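Local atomic coordinates of SAM-dependent methyltransferase (Pyrococcus horikoshii, PDB entry 1WZN), a protein that binds S-adenosyl-L-homocysteine, the spent form of the methyl donor, and probably transfers a methyl group from S-adenosylmethionine to an acceptor. Residues T14-R19 and F185-Q190; C50-P55 and R80-E85; V157-Q162 and L168-W173; T6-Y11 and K199-D204. All blocks are in the same frame, centred on the assembly; numbering follows the deposited sequence.

Interaction 1. Residues T14-R19 and F185-Q190; sequences TIYRRR and FKRLVQ. With SAH (S-adenosyl-L-homocysteine), chain F.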
# COMPACT_ATOMS: atom_id res chain seq x y z
N THR A 14 -19.85 -22.82 9.08
CA THR A 14 -20.39 -21.52 8.65
C THR A 14 -19.23 -20.66 8.19
O THR A 14 -19.25 -20.08 7.09
CB THR A 14 -21.11 -20.83 9.82
OG1 THR A 14 -22.30 -21.57 10.13
CG2 THR A 14 -21.48 -19.38 9.46
N ILE A 15 -18.20 -20.59 9.02
CA ILE A 15 -17.01 -19.82 8.72
C ILE A 15 -16.39 -20.32 7.41
O ILE A 15 -15.93 -19.53 6.59
CB ILE A 15 -15.98 -19.94 9.87
CG1 ILE A 15 -16.53 -19.25 11.12
CG2 ILE A 15 -14.63 -19.36 9.46
CD1 ILE A 15 -15.76 -19.55 12.39
N TYR A 16 -16.41 -21.63 7.20
CA TYR A 16 -15.77 -22.16 6.00
C TYR A 16 -16.79 -22.66 4.97
O TYR A 16 -16.66 -23.74 4.40
CB TYR A 16 -14.84 -23.30 6.40
CG TYR A 16 -13.63 -22.75 7.08
CD1 TYR A 16 -12.68 -22.04 6.35
CD2 TYR A 16 -13.45 -22.92 8.46
CE1 TYR A 16 -11.57 -21.50 6.98
CE2 TYR A 16 -12.34 -22.38 9.09
CZ TYR A 16 -11.40 -21.68 8.36
OH TYR A 16 -10.30 -21.12 8.98
N ARG A 17 -17.84 -21.84 4.75
CA ARG A 17 -18.85 -22.19 3.76
C ARG A 17 -18.23 -22.41 2.38
O ARG A 17 -18.64 -23.27 1.61
CB ARG A 17 -19.86 -21.04 3.70
CG ARG A 17 -20.86 -21.18 2.55
CD ARG A 17 -21.83 -19.99 2.49
NE ARG A 17 -21.10 -18.72 2.54
CZ ARG A 17 -20.37 -18.38 1.47
NH1 ARG A 17 -20.33 -19.18 0.41
NH2 ARG A 17 -19.68 -17.24 1.47
N ARG A 18 -17.23 -21.57 2.06
CA ARG A 18 -16.59 -21.66 0.75
C ARG A 18 -15.84 -22.97 0.58
O ARG A 18 -15.89 -23.63 -0.46
CB ARG A 18 -15.63 -20.48 0.61
CG ARG A 18 -16.35 -19.13 0.64
CD ARG A 18 -15.41 -17.96 0.34
NE ARG A 18 -16.12 -16.69 0.46
CZ ARG A 18 -16.33 -16.21 1.71
NH1 ARG A 18 -15.88 -16.87 2.75
NH2 ARG A 18 -17.01 -15.07 1.87
N ARG A 19 -15.07 -23.34 1.62
CA ARG A 19 -14.34 -24.59 1.56
C ARG A 19 -15.27 -25.77 1.25
O ARG A 19 -14.90 -26.72 0.58
CB ARG A 19 -13.65 -24.81 2.90
CG ARG A 19 -12.58 -25.91 2.84
CD ARG A 19 -12.98 -27.14 3.67
NE ARG A 19 -11.83 -28.04 3.81
CZ ARG A 19 -11.61 -28.92 2.82
NH1 ARG A 19 -12.40 -28.94 1.76
NH2 ARG A 19 -10.59 -29.78 2.91
N PHE A 185 -1.50 -16.86 13.83
CA PHE A 185 -2.76 -16.63 13.15
C PHE A 185 -3.81 -16.18 14.14
O PHE A 185 -4.19 -16.92 15.06
CB PHE A 185 -3.22 -17.90 12.44
CG PHE A 185 -4.55 -17.75 11.76
CD1 PHE A 185 -4.72 -16.78 10.78
CD2 PHE A 185 -5.63 -18.54 12.12
CE1 PHE A 185 -5.96 -16.60 10.16
CE2 PHE A 185 -6.87 -18.37 11.51
CZ PHE A 185 -7.04 -17.40 10.53
N LYS A 186 -4.31 -14.97 13.95
CA LYS A 186 -5.30 -14.42 14.85
C LYS A 186 -6.60 -14.12 14.13
O LYS A 186 -6.60 -13.60 13.02
CB LYS A 186 -4.73 -13.16 15.52
CG LYS A 186 -3.42 -13.46 16.27
CD LYS A 186 -2.67 -12.20 16.65
CE LYS A 186 -1.34 -12.52 17.32
NZ LYS A 186 -1.51 -13.20 18.64
N ARG A 187 -7.70 -14.46 14.77
CA ARG A 187 -9.01 -14.25 14.19
C ARG A 187 -10.03 -13.92 15.27
O ARG A 187 -10.25 -14.71 16.19
CB ARG A 187 -9.44 -15.49 13.41
CG ARG A 187 -10.93 -15.58 13.09
CD ARG A 187 -11.22 -16.80 12.23
NE ARG A 187 -10.68 -16.64 10.88
CZ ARG A 187 -10.57 -17.62 9.99
NH1 ARG A 187 -10.96 -18.85 10.31
NH2 ARG A 187 -10.10 -17.38 8.78
N LEU A 188 -10.62 -12.74 15.18
CA LEU A 188 -11.64 -12.33 16.13
C LEU A 188 -12.98 -12.66 15.50
O LEU A 188 -13.29 -12.19 14.40
CB LEU A 188 -11.57 -10.82 16.39
CG LEU A 188 -12.70 -10.26 17.26
CD1 LEU A 188 -12.58 -10.82 18.68
CD2 LEU A 188 -12.63 -8.75 17.26
N VAL A 189 -13.77 -13.49 16.16
CA VAL A 189 -15.09 -13.84 15.64
C VAL A 189 -16.15 -13.22 16.54
O VAL A 189 -16.22 -13.52 17.73
CB VAL A 189 -15.29 -15.38 15.58
CG1 VAL A 189 -16.69 -15.71 15.07
CG2 VAL A 189 -14.23 -16.00 14.67
N GLN A 190 -16.94 -12.32 15.97
CA GLN A 190 -18.00 -11.68 16.73
C GLN A 190 -19.31 -12.28 16.25
O GLN A 190 -19.58 -12.32 15.04
CB GLN A 190 -17.97 -10.16 16.50
CG GLN A 190 -16.73 -9.50 17.09
CD GLN A 190 -16.60 -8.04 16.69
OE1 GLN A 190 -16.16 -7.72 15.58
NE2 GLN A 190 -16.99 -7.15 17.59
N SAH F . -9.55 -31.68 7.81
CA SAH F . -10.67 -30.73 8.20
CB SAH F . -10.36 -29.75 9.30
CG SAH F . -9.26 -28.71 9.15
SD SAH F . -9.19 -27.81 10.76
C SAH F . -11.10 -29.98 6.85
O SAH F . -10.52 -30.25 5.78
OXT SAH F . -12.06 -29.12 6.97
C5' SAH F . -7.75 -28.43 11.55
C4' SAH F . -8.10 -29.69 12.49
O4' SAH F . -6.82 -30.02 13.06
C3' SAH F . -8.98 -29.40 13.68
O3' SAH F . -10.18 -30.17 13.62
C2' SAH F . -8.04 -29.74 14.91
O2' SAH F . -8.76 -30.24 16.03
C1' SAH F . -7.07 -30.74 14.30
N9 SAH F . -5.89 -30.93 14.92
C8 SAH F . -4.84 -30.07 15.25
N7 SAH F . -3.84 -30.63 15.85
C5 SAH F . -4.22 -31.99 15.96
C6 SAH F . -3.53 -33.12 16.53
N6 SAH F . -2.32 -33.04 17.10
N1 SAH F . -4.21 -34.31 16.45
C2 SAH F . -5.45 -34.44 15.88
N3 SAH F . -6.14 -33.38 15.32
C4 SAH F . -5.47 -32.20 15.40
O HOH W 1 -9.10 -19.44 6.53
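Tyr16 OH meets the Arg187 guanidinium at the guanidinium's edge, near its plane. Ile15 CG2 lies over one face of the Tyr16 ring, toward the rim, and CZ of Phe185 lies over one face of the Arg187 guanidinium. The ring and guanidinium planes are turned 54° apart. Arg187 NH1 donates to Tyr16 OH at 2.7 Å, with an N-H...O angle of 157°. One water lies in plane at the edge of both groups: it accepts from Arg187 NH2 at 3.2 Å and is hydrogen-bonded to Tyr16 OH. Arg187 NE is used by Asp172 in a salt bridge, which helps fix the rotation of the guanidinium. The Arg187 chain is extended as far as CD and bends at chi3 (-70°), which turns NH1 to the hydroxyl. Ile15 runs alongside in the opposite direction, with CG2 3.8 Å from Arg187 NH1. Its CD1 makes a looser contact with Val189 CG2 at 4.5 Å. Arg19 NH2 gives a weak hydrogen bond to atom O of SAH (S-adenosyl-L-homocysteine), with 2.9 Å between Arg19 NH2 and SAH O. The contact thus sets an N-terminal helical segment, which helps line the cofactor pocket, against the antiparallel sheet of this methyltransferase.

Interaction 2. Residues C50-P55 and R80-E85; sequences CGTGIP and RRKAKE. With SAH (S-adenosyl-L-homocysteine), chain F; SO4 (sulfate ion), chain D.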
# COMPACT_ATOMS: atom_id res chain seq x y z
N CYS A 50 -9.48 -34.70 11.02
CA CYS A 50 -10.66 -34.59 10.18
C CYS A 50 -11.64 -33.46 10.46
O CYS A 50 -12.52 -33.20 9.63
CB CYS A 50 -11.44 -35.91 10.19
SG CYS A 50 -12.12 -36.33 11.81
N GLY A 51 -11.52 -32.80 11.61
CA GLY A 51 -12.42 -31.71 11.94
C GLY A 51 -13.88 -32.10 11.86
O GLY A 51 -14.26 -33.16 12.36
N THR A 52 -14.71 -31.24 11.26
CA THR A 52 -16.14 -31.50 11.10
C THR A 52 -16.40 -32.49 9.97
O THR A 52 -17.55 -32.74 9.59
CB THR A 52 -16.91 -30.22 10.79
OG1 THR A 52 -16.48 -29.69 9.53
CG2 THR A 52 -16.69 -29.18 11.89
N GLY A 53 -15.32 -33.05 9.42
CA GLY A 53 -15.44 -34.05 8.37
C GLY A 53 -15.89 -33.63 6.99
O GLY A 53 -16.46 -34.44 6.25
N ILE A 54 -15.62 -32.37 6.62
CA ILE A 54 -16.00 -31.87 5.31
C ILE A 54 -15.54 -32.80 4.18
O ILE A 54 -16.36 -33.33 3.44
CB ILE A 54 -15.49 -30.41 5.12
CG1 ILE A 54 -16.30 -29.48 6.03
CG2 ILE A 54 -15.63 -29.98 3.67
CD1 ILE A 54 -15.75 -28.07 6.16
N PRO A 55 -14.22 -33.02 4.04
CA PRO A 55 -13.83 -33.93 2.95
C PRO A 55 -14.08 -35.40 3.32
O PRO A 55 -14.23 -36.26 2.45
CB PRO A 55 -12.35 -33.61 2.75
CG PRO A 55 -11.90 -33.20 4.12
CD PRO A 55 -13.04 -32.34 4.61
N ARG A 80 -20.03 -36.32 13.26
CA ARG A 80 -20.95 -37.44 13.47
C ARG A 80 -22.39 -37.07 13.18
O ARG A 80 -23.15 -37.88 12.64
CB ARG A 80 -20.83 -37.97 14.91
CG ARG A 80 -19.49 -38.60 15.24
CD ARG A 80 -19.56 -39.37 16.54
NE ARG A 80 -18.27 -39.91 16.96
CZ ARG A 80 -17.48 -39.34 17.86
NH1 ARG A 80 -17.83 -38.21 18.45
NH2 ARG A 80 -16.33 -39.92 18.19
N ARG A 81 -22.77 -35.85 13.54
CA ARG A 81 -24.13 -35.37 13.31
C ARG A 81 -24.42 -35.36 11.81
O ARG A 81 -25.47 -35.85 11.36
CB ARG A 81 -24.29 -33.96 13.88
CG ARG A 81 -25.68 -33.36 13.71
CD ARG A 81 -25.70 -31.89 14.13
NE ARG A 81 -25.18 -31.72 15.49
CZ ARG A 81 -24.26 -30.82 15.82
NH1 ARG A 81 -23.75 -30.01 14.90
NH2 ARG A 81 -23.84 -30.73 17.08
N LYS A 82 -23.50 -34.80 11.03
CA LYS A 82 -23.67 -34.73 9.59
C LYS A 82 -23.65 -36.11 8.94
O LYS A 82 -24.42 -36.38 8.02
CB LYS A 82 -22.59 -33.84 8.96
CG LYS A 82 -22.71 -32.37 9.37
CD LYS A 82 -21.74 -31.47 8.60
CE LYS A 82 -20.30 -31.85 8.84
NZ LYS A 82 -19.34 -30.96 8.11
N ALA A 83 -22.77 -36.99 9.42
CA ALA A 83 -22.69 -38.34 8.87
C ALA A 83 -24.01 -39.07 9.09
O ALA A 83 -24.54 -39.72 8.19
CB ALA A 83 -21.54 -39.11 9.53
N LYS A 84 -24.55 -38.96 10.30
CA LYS A 84 -25.81 -39.60 10.64
C LYS A 84 -26.94 -39.06 9.75
O LYS A 84 -27.71 -39.83 9.18
CB LYS A 84 -26.14 -39.35 12.11
CG LYS A 84 -27.38 -40.07 12.61
CD LYS A 84 -27.62 -39.76 14.09
CE LYS A 84 -28.86 -40.47 14.61
NZ LYS A 84 -29.03 -40.27 16.09
N GLU A 85 -27.01 -37.73 9.60
CA GLU A 85 -28.04 -37.11 8.77
C GLU A 85 -27.97 -37.56 7.31
O GLU A 85 -28.99 -37.65 6.63
CB GLU A 85 -27.91 -35.58 8.79
CG GLU A 85 -27.94 -34.95 10.17
CD GLU A 85 -27.69 -33.44 10.13
OE1 GLU A 85 -26.85 -32.99 9.33
OE2 GLU A 85 -28.33 -32.72 10.93
N SAH F . -9.55 -31.68 7.81
CA SAH F . -10.67 -30.73 8.20
CB SAH F . -10.36 -29.75 9.30
CG SAH F . -9.26 -28.71 9.15
SD SAH F . -9.19 -27.81 10.76
C SAH F . -11.10 -29.98 6.85
O SAH F . -10.52 -30.25 5.78
OXT SAH F . -12.06 -29.12 6.97
C5' SAH F . -7.75 -28.43 11.55
C4' SAH F . -8.10 -29.69 12.49
O4' SAH F . -6.82 -30.02 13.06
C3' SAH F . -8.98 -29.40 13.68
O3' SAH F . -10.18 -30.17 13.62
C2' SAH F . -8.04 -29.74 14.91
O2' SAH F . -8.76 -30.24 16.03
C1' SAH F . -7.07 -30.74 14.30
N9 SAH F . -5.89 -30.93 14.92
C8 SAH F . -4.84 -30.07 15.25
N7 SAH F . -3.84 -30.63 15.85
C5 SAH F . -4.22 -31.99 15.96
C6 SAH F . -3.53 -33.12 16.53
N6 SAH F . -2.32 -33.04 17.10
N1 SAH F . -4.21 -34.31 16.45
C2 SAH F . -5.45 -34.44 15.88
N3 SAH F . -6.14 -33.38 15.32
C4 SAH F . -5.47 -32.20 15.40
S SO4 D . -25.76 -33.74 18.47
O1 SO4 D . -24.55 -34.49 18.87
O2 SO4 D . -26.03 -33.96 17.03
O3 SO4 D . -25.56 -32.31 18.72
O4 SO4 D . -26.91 -34.23 19.26
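Thr52 and Lys82 carry the contact, at the turn that borders the cofactor. Cys50 starts a type II' beta turn that ends at Gly53, closed by the bond from Gly53 N to Cys50 O. Gly51 has positive phi, and its CA comes within 3.2 Å of the ribose O3' of S-adenosyl-L-homocysteine. A CB there would clash with the ligand. Thr52 offers two oxygens to the Lys82 ammonium. NZ makes a weak bond to Thr52 O at 2.9 Å and a longer weak one to Thr52 OG1 at 3.4 Å. The Lys82 chain bends at chi3 (-61°), bringing NZ to this pair. Asp13 is the stronger partner of both side chains: it forms a salt bridge with Lys82 and accepts a hydrogen bond from Thr52 OG1. Ile54 CG1 lies 4.0 Å from Lys82 NZ. Pro55 CD packs 3.5 Å from SAH O. On the helix that carries Lys82, Arg81 presents its guanidinium edge to a sulfate, probably from the crystallisation liquor, with NE 2.8 Å from sulfate O2 and NH2 2.9 Å from sulfate O3. Arg81 NH1 forms a salt bridge with Glu10. A leucine in place of Arg81 would probably leave Glu10 without this mate and the sulfate with fewer donors. The glycine-rich turn between strand 44-48 and helix 54-61 is the cofactor-binding motif of Rossmann-like methyltransferases.

Interaction 3. Residues V157-Q162 and L168-W173; sequences VVWNEQ and LVIMDW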
# COMPACT_ATOMS: atom_id res chain seq x y z
N VAL A 157 -8.13 -8.16 7.84
CA VAL A 157 -9.09 -8.42 6.76
C VAL A 157 -10.41 -8.77 7.44
O VAL A 157 -10.44 -9.60 8.34
CB VAL A 157 -8.66 -9.63 5.89
CG1 VAL A 157 -9.73 -9.90 4.84
CG2 VAL A 157 -7.32 -9.35 5.23
N VAL A 158 -11.49 -8.13 7.02
CA VAL A 158 -12.79 -8.39 7.63
C VAL A 158 -13.78 -8.98 6.64
O VAL A 158 -13.81 -8.59 5.48
CB VAL A 158 -13.39 -7.10 8.22
CG1 VAL A 158 -14.70 -7.42 8.92
CG2 VAL A 158 -12.41 -6.46 9.18
N TRP A 159 -14.57 -9.93 7.12
CA TRP A 159 -15.59 -10.58 6.30
C TRP A 159 -16.72 -11.09 7.19
O TRP A 159 -16.63 -11.01 8.42
CB TRP A 159 -15.00 -11.72 5.48
CG TRP A 159 -14.21 -12.72 6.25
CD1 TRP A 159 -13.04 -12.50 6.93
CD2 TRP A 159 -14.49 -14.11 6.36
NE1 TRP A 159 -12.58 -13.69 7.46
CE2 TRP A 159 -13.45 -14.69 7.13
CE3 TRP A 159 -15.52 -14.94 5.89
CZ2 TRP A 159 -13.41 -16.06 7.43
CZ3 TRP A 159 -15.48 -16.30 6.20
CH2 TRP A 159 -14.43 -16.84 6.96
N ASN A 160 -17.79 -11.60 6.58
CA ASN A 160 -18.92 -12.06 7.37
C ASN A 160 -19.63 -13.28 6.81
O ASN A 160 -19.57 -13.55 5.61
CB ASN A 160 -19.94 -10.93 7.51
CG ASN A 160 -20.54 -10.51 6.17
OD1 ASN A 160 -19.84 -10.02 5.29
ND2 ASN A 160 -21.84 -10.71 6.02
N GLU A 161 -20.29 -14.01 7.70
CA GLU A 161 -21.05 -15.20 7.35
C GLU A 161 -22.28 -15.20 8.25
O GLU A 161 -22.47 -14.29 9.06
CB GLU A 161 -20.24 -16.48 7.58
CG GLU A 161 -19.07 -16.69 6.62
CD GLU A 161 -19.49 -16.82 5.16
OE1 GLU A 161 -20.63 -17.26 4.89
OE2 GLU A 161 -18.66 -16.51 4.28
N GLN A 162 -23.13 -16.22 8.12
CA GLN A 162 -24.34 -16.28 8.93
C GLN A 162 -24.80 -17.71 9.20
O GLN A 162 -24.84 -18.54 8.30
CB GLN A 162 -25.47 -15.51 8.24
CG GLN A 162 -26.73 -15.38 9.10
CD GLN A 162 -27.81 -14.50 8.46
OE1 GLN A 162 -27.52 -13.68 7.59
NE2 GLN A 162 -29.04 -14.67 8.92
N LEU A 168 -22.04 -13.55 11.75
CA LEU A 168 -20.66 -13.59 12.20
C LEU A 168 -19.81 -12.57 11.46
O LEU A 168 -19.82 -12.53 10.23
CB LEU A 168 -20.06 -14.98 11.98
CG LEU A 168 -20.37 -16.07 13.02
CD1 LEU A 168 -21.87 -16.33 13.10
CD2 LEU A 168 -19.63 -17.34 12.64
N VAL A 169 -19.12 -11.71 12.20
CA VAL A 169 -18.22 -10.74 11.60
C VAL A 169 -16.85 -11.23 12.03
O VAL A 169 -16.57 -11.33 13.23
CB VAL A 169 -18.46 -9.31 12.11
CG1 VAL A 169 -17.38 -8.38 11.56
CG2 VAL A 169 -19.83 -8.84 11.65
N ILE A 170 -16.02 -11.53 11.05
CA ILE A 170 -14.70 -12.10 11.30
C ILE A 170 -13.57 -11.18 10.86
O ILE A 170 -13.57 -10.68 9.74
CB ILE A 170 -14.57 -13.44 10.56
CG1 ILE A 170 -15.80 -14.30 10.87
CG2 ILE A 170 -13.29 -14.16 10.97
CD1 ILE A 170 -16.15 -15.29 9.79
N MET A 171 -12.61 -10.98 11.76
CA MET A 171 -11.47 -10.13 11.46
C MET A 171 -10.19 -10.94 11.64
O MET A 171 -9.92 -11.43 12.74
CB MET A 171 -11.48 -8.92 12.38
CG MET A 171 -10.35 -7.95 12.14
SD MET A 171 -10.68 -6.41 13.00
CE MET A 171 -10.27 -6.88 14.68
N ASP A 172 -9.43 -11.07 10.56
CA ASP A 172 -8.19 -11.84 10.58
C ASP A 172 -6.94 -11.00 10.41
O ASP A 172 -6.91 -10.04 9.63
CB ASP A 172 -8.18 -12.87 9.45
CG ASP A 172 -9.36 -13.81 9.50
OD1 ASP A 172 -9.78 -14.20 10.60
OD2 ASP A 172 -9.86 -14.17 8.41
N TRP A 173 -5.89 -11.36 11.14
CA TRP A 173 -4.62 -10.67 11.02
C TRP A 173 -3.53 -11.65 11.43
O TRP A 173 -3.78 -12.61 12.15
CB TRP A 173 -4.59 -9.38 11.85
CG TRP A 173 -4.41 -9.53 13.33
CD1 TRP A 173 -3.23 -9.42 14.02
CD2 TRP A 173 -5.43 -9.72 14.31
NE1 TRP A 173 -3.47 -9.53 15.37
CE2 TRP A 173 -4.81 -9.72 15.58
CE3 TRP A 173 -6.82 -9.90 14.24
CZ2 TRP A 173 -5.52 -9.88 16.77
CZ3 TRP A 173 -7.54 -10.06 15.43
CH2 TRP A 173 -6.88 -10.05 16.68
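Ile170 CD1 sits almost squarely over the six-membered ring of Trp159. It is 3.6 Å from the ring centroid and 8° off the normal, a CH-pi contact. At the edge of the same indole, Trp159 NE1 donates to Asp172 OD2 at 2.9 Å. The carboxylate oxygen lies near the indole plane, but NE1 approaches it from above the carboxylate plane. The indole CG stands between the backbone N and carbonyl carbon (chi1 52°), which swings the ring across to the neighbouring strand. Replacing Trp159 by an alanine would probably uncover Ile170 CD1 and cost Asp172 OD2 this donor. The backbones form an antiparallel beta hairpin with hydrogen-bonded pairs at Val157-Asp172, Trp159-Ile170 and Glu161-Leu168. The bond from Ile170 N to Trp159 O is 2.7 Å long and nearly straight. On the other face of the sheet, Val158 CG1 meets Val169 CG1 at 3.9 Å and Val158 CG2 meets Met171 CG at the same distance. Further out, Arg187 forms a salt bridge with Asp172 OD1 and so helps position the carboxylate. Arg17 and Arg18 pair with Glu161. Against the Val158 face, Val158 packs on Met171 of a neighbouring subunit, and Asn160 OD1 accepts a hydrogen bond from Lys186 of that subunit.

Interaction 4. Residues T6-Y11 and K199-D204; sequences TLLAEY and KAFLVD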
# COMPACT_ATOMS: atom_id res chain seq x y z
N THR A 6 -12.98 -25.72 19.41
CA THR A 6 -13.70 -26.02 20.65
C THR A 6 -14.91 -25.10 20.80
O THR A 6 -16.04 -25.46 20.51
CB THR A 6 -12.73 -25.86 21.82
OG1 THR A 6 -12.08 -24.58 21.75
CG2 THR A 6 -11.66 -26.95 21.77
N LEU A 7 -14.66 -23.88 21.30
CA LEU A 7 -15.77 -22.97 21.51
C LEU A 7 -16.47 -22.57 20.20
O LEU A 7 -17.66 -22.27 20.17
CB LEU A 7 -15.28 -21.74 22.28
CG LEU A 7 -14.86 -22.09 23.71
CD1 LEU A 7 -13.60 -21.34 24.16
CD2 LEU A 7 -15.93 -21.78 24.75
N LEU A 8 -15.69 -22.54 19.08
CA LEU A 8 -16.28 -22.12 17.80
C LEU A 8 -16.60 -23.32 16.90
O LEU A 8 -16.98 -23.19 15.74
CB LEU A 8 -15.29 -21.19 17.07
CG LEU A 8 -15.21 -19.79 17.69
CD1 LEU A 8 -14.07 -18.97 17.10
CD2 LEU A 8 -16.49 -18.97 17.46
N ALA A 9 -16.48 -24.54 17.40
CA ALA A 9 -16.72 -25.72 16.57
C ALA A 9 -18.05 -25.71 15.81
O ALA A 9 -18.09 -26.01 14.62
CB ALA A 9 -16.62 -27.00 17.42
N GLU A 10 -19.15 -25.38 16.49
CA GLU A 10 -20.45 -25.35 15.84
C GLU A 10 -20.56 -24.27 14.75
O GLU A 10 -21.54 -24.26 13.99
CB GLU A 10 -21.57 -25.14 16.88
CG GLU A 10 -21.77 -26.28 17.88
CD GLU A 10 -22.14 -27.60 17.22
OE1 GLU A 10 -22.68 -27.60 16.10
OE2 GLU A 10 -21.90 -28.65 17.85
N TYR A 11 -19.58 -23.38 14.67
CA TYR A 11 -19.58 -22.33 13.66
C TYR A 11 -18.55 -22.58 12.57
O TYR A 11 -18.48 -21.84 11.59
CB TYR A 11 -19.28 -20.96 14.31
CG TYR A 11 -20.33 -20.52 15.31
CD1 TYR A 11 -21.54 -19.97 14.89
CD2 TYR A 11 -20.12 -20.68 16.68
CE1 TYR A 11 -22.52 -19.59 15.81
CE2 TYR A 11 -21.09 -20.31 17.60
CZ TYR A 11 -22.28 -19.76 17.16
OH TYR A 11 -23.24 -19.40 18.08
N LYS A 199 -21.33 -11.79 21.18
CA LYS A 199 -20.41 -12.68 21.87
C LYS A 199 -19.17 -12.68 20.98
O LYS A 199 -19.30 -12.65 19.75
CB LYS A 199 -20.97 -14.10 21.99
CG LYS A 199 -21.92 -14.27 23.17
CD LYS A 199 -22.30 -15.72 23.39
CE LYS A 199 -23.13 -15.85 24.66
NZ LYS A 199 -22.38 -15.35 25.85
N ALA A 200 -17.99 -12.66 21.58
CA ALA A 200 -16.77 -12.63 20.80
C ALA A 200 -15.75 -13.63 21.30
O ALA A 200 -15.58 -13.82 22.51
CB ALA A 200 -16.17 -11.24 20.82
N PHE A 201 -15.05 -14.26 20.36
CA PHE A 201 -14.04 -15.26 20.66
C PHE A 201 -12.80 -14.97 19.82
O PHE A 201 -12.91 -14.59 18.65
CB PHE A 201 -14.57 -16.66 20.32
CG PHE A 201 -15.72 -17.08 21.16
CD1 PHE A 201 -15.53 -17.52 22.47
CD2 PHE A 201 -17.02 -17.04 20.66
CE1 PHE A 201 -16.60 -17.90 23.26
CE2 PHE A 201 -18.10 -17.42 21.45
CZ PHE A 201 -17.89 -17.85 22.75
N LEU A 202 -11.63 -15.15 20.42
CA LEU A 202 -10.39 -14.88 19.72
C LEU A 202 -9.60 -16.15 19.42
O LEU A 202 -9.20 -16.86 20.34
CB LEU A 202 -9.51 -13.93 20.54
CG LEU A 202 -8.10 -13.68 20.00
CD1 LEU A 202 -8.17 -12.86 18.72
CD2 LEU A 202 -7.26 -12.95 21.05
N VAL A 203 -9.38 -16.42 18.15
CA VAL A 203 -8.58 -17.57 17.75
C VAL A 203 -7.16 -17.03 17.74
O VAL A 203 -6.93 -15.92 17.25
CB VAL A 203 -8.93 -18.06 16.32
CG1 VAL A 203 -7.98 -19.19 15.92
CG2 VAL A 203 -10.37 -18.53 16.26
N ASP A 204 -6.22 -17.78 18.29
CA ASP A 204 -4.83 -17.36 18.32
C ASP A 204 -3.97 -18.62 18.35
O ASP A 204 -3.67 -19.16 19.41
CB ASP A 204 -4.58 -16.50 19.56
CG ASP A 204 -3.16 -15.98 19.64
OD1 ASP A 204 -2.56 -15.72 18.58
OD2 ASP A 204 -2.65 -15.81 20.76
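The 6-11 backbone makes a type I beta turn from Thr6 to Ala9, and Leu8, its third residue, lies opposite Phe201 of segment 199-204, on strand 198-208, with 7.8 Å between their CA atoms. The contact across the two segments is apolar. Leu8 does most of the touching from its side: both methyls touch Phe201, and CD1 also reaches Val203. Leu8 CD2 rests 3.8 Å from Phe201 CD2, near the root of the aromatic ring. Leu8 CD1 reaches along the strand to Val203 CG2, also at 3.8 Å. The Leu8 chain is extended at chi2 (170°), with CG beside the backbone N, and Leu8 CD1 and CD2 lie 4.0 and 4.1 Å from Phe201 CB. Leu8 and Phe201 run past each other in opposite directions. Leu7, more exposed, adds its CB 4.2 Å from Phe201 CE1, farther out on the ring. Phe201 also packs on Pro194 of a neighbouring subunit. Leu8 touches Val189 as well, and Phe201 touches Ile191, both on strand 182-192, next to strand 198-208 in the sheet. Away from the sheet, Ala9 and Glu10 pack on helix 73-85, which places the 6-11 turn between that helix and strands 182-192 and 198-208.

In the fold
Interactions 1, 3 and 4 share the four-stranded antiparallel sheet, in the order 157-163, 166-177, 182-192, 198-208. Interaction 3 pairs the first two strands. Interactions 1 and 4 set the N-terminal region against the last two. The centres of interactions 1 and 3 are about 6 Å apart, those of 1 and 4 about 9 Å. Interaction 2 lies in the methyltransferase domain, its centre about 18 Å from that of interaction 1, yet both touch S-adenosyl-L-homocysteine, and Arg19 packs on Ile54 and Pro55. A salt bridge from Arg81 to Glu10 ties interaction 2 to interaction 4. Along the chain, interaction 4 encloses 1, which encloses 2 and then 3. The N-terminal region therefore connects sheet and cofactor site.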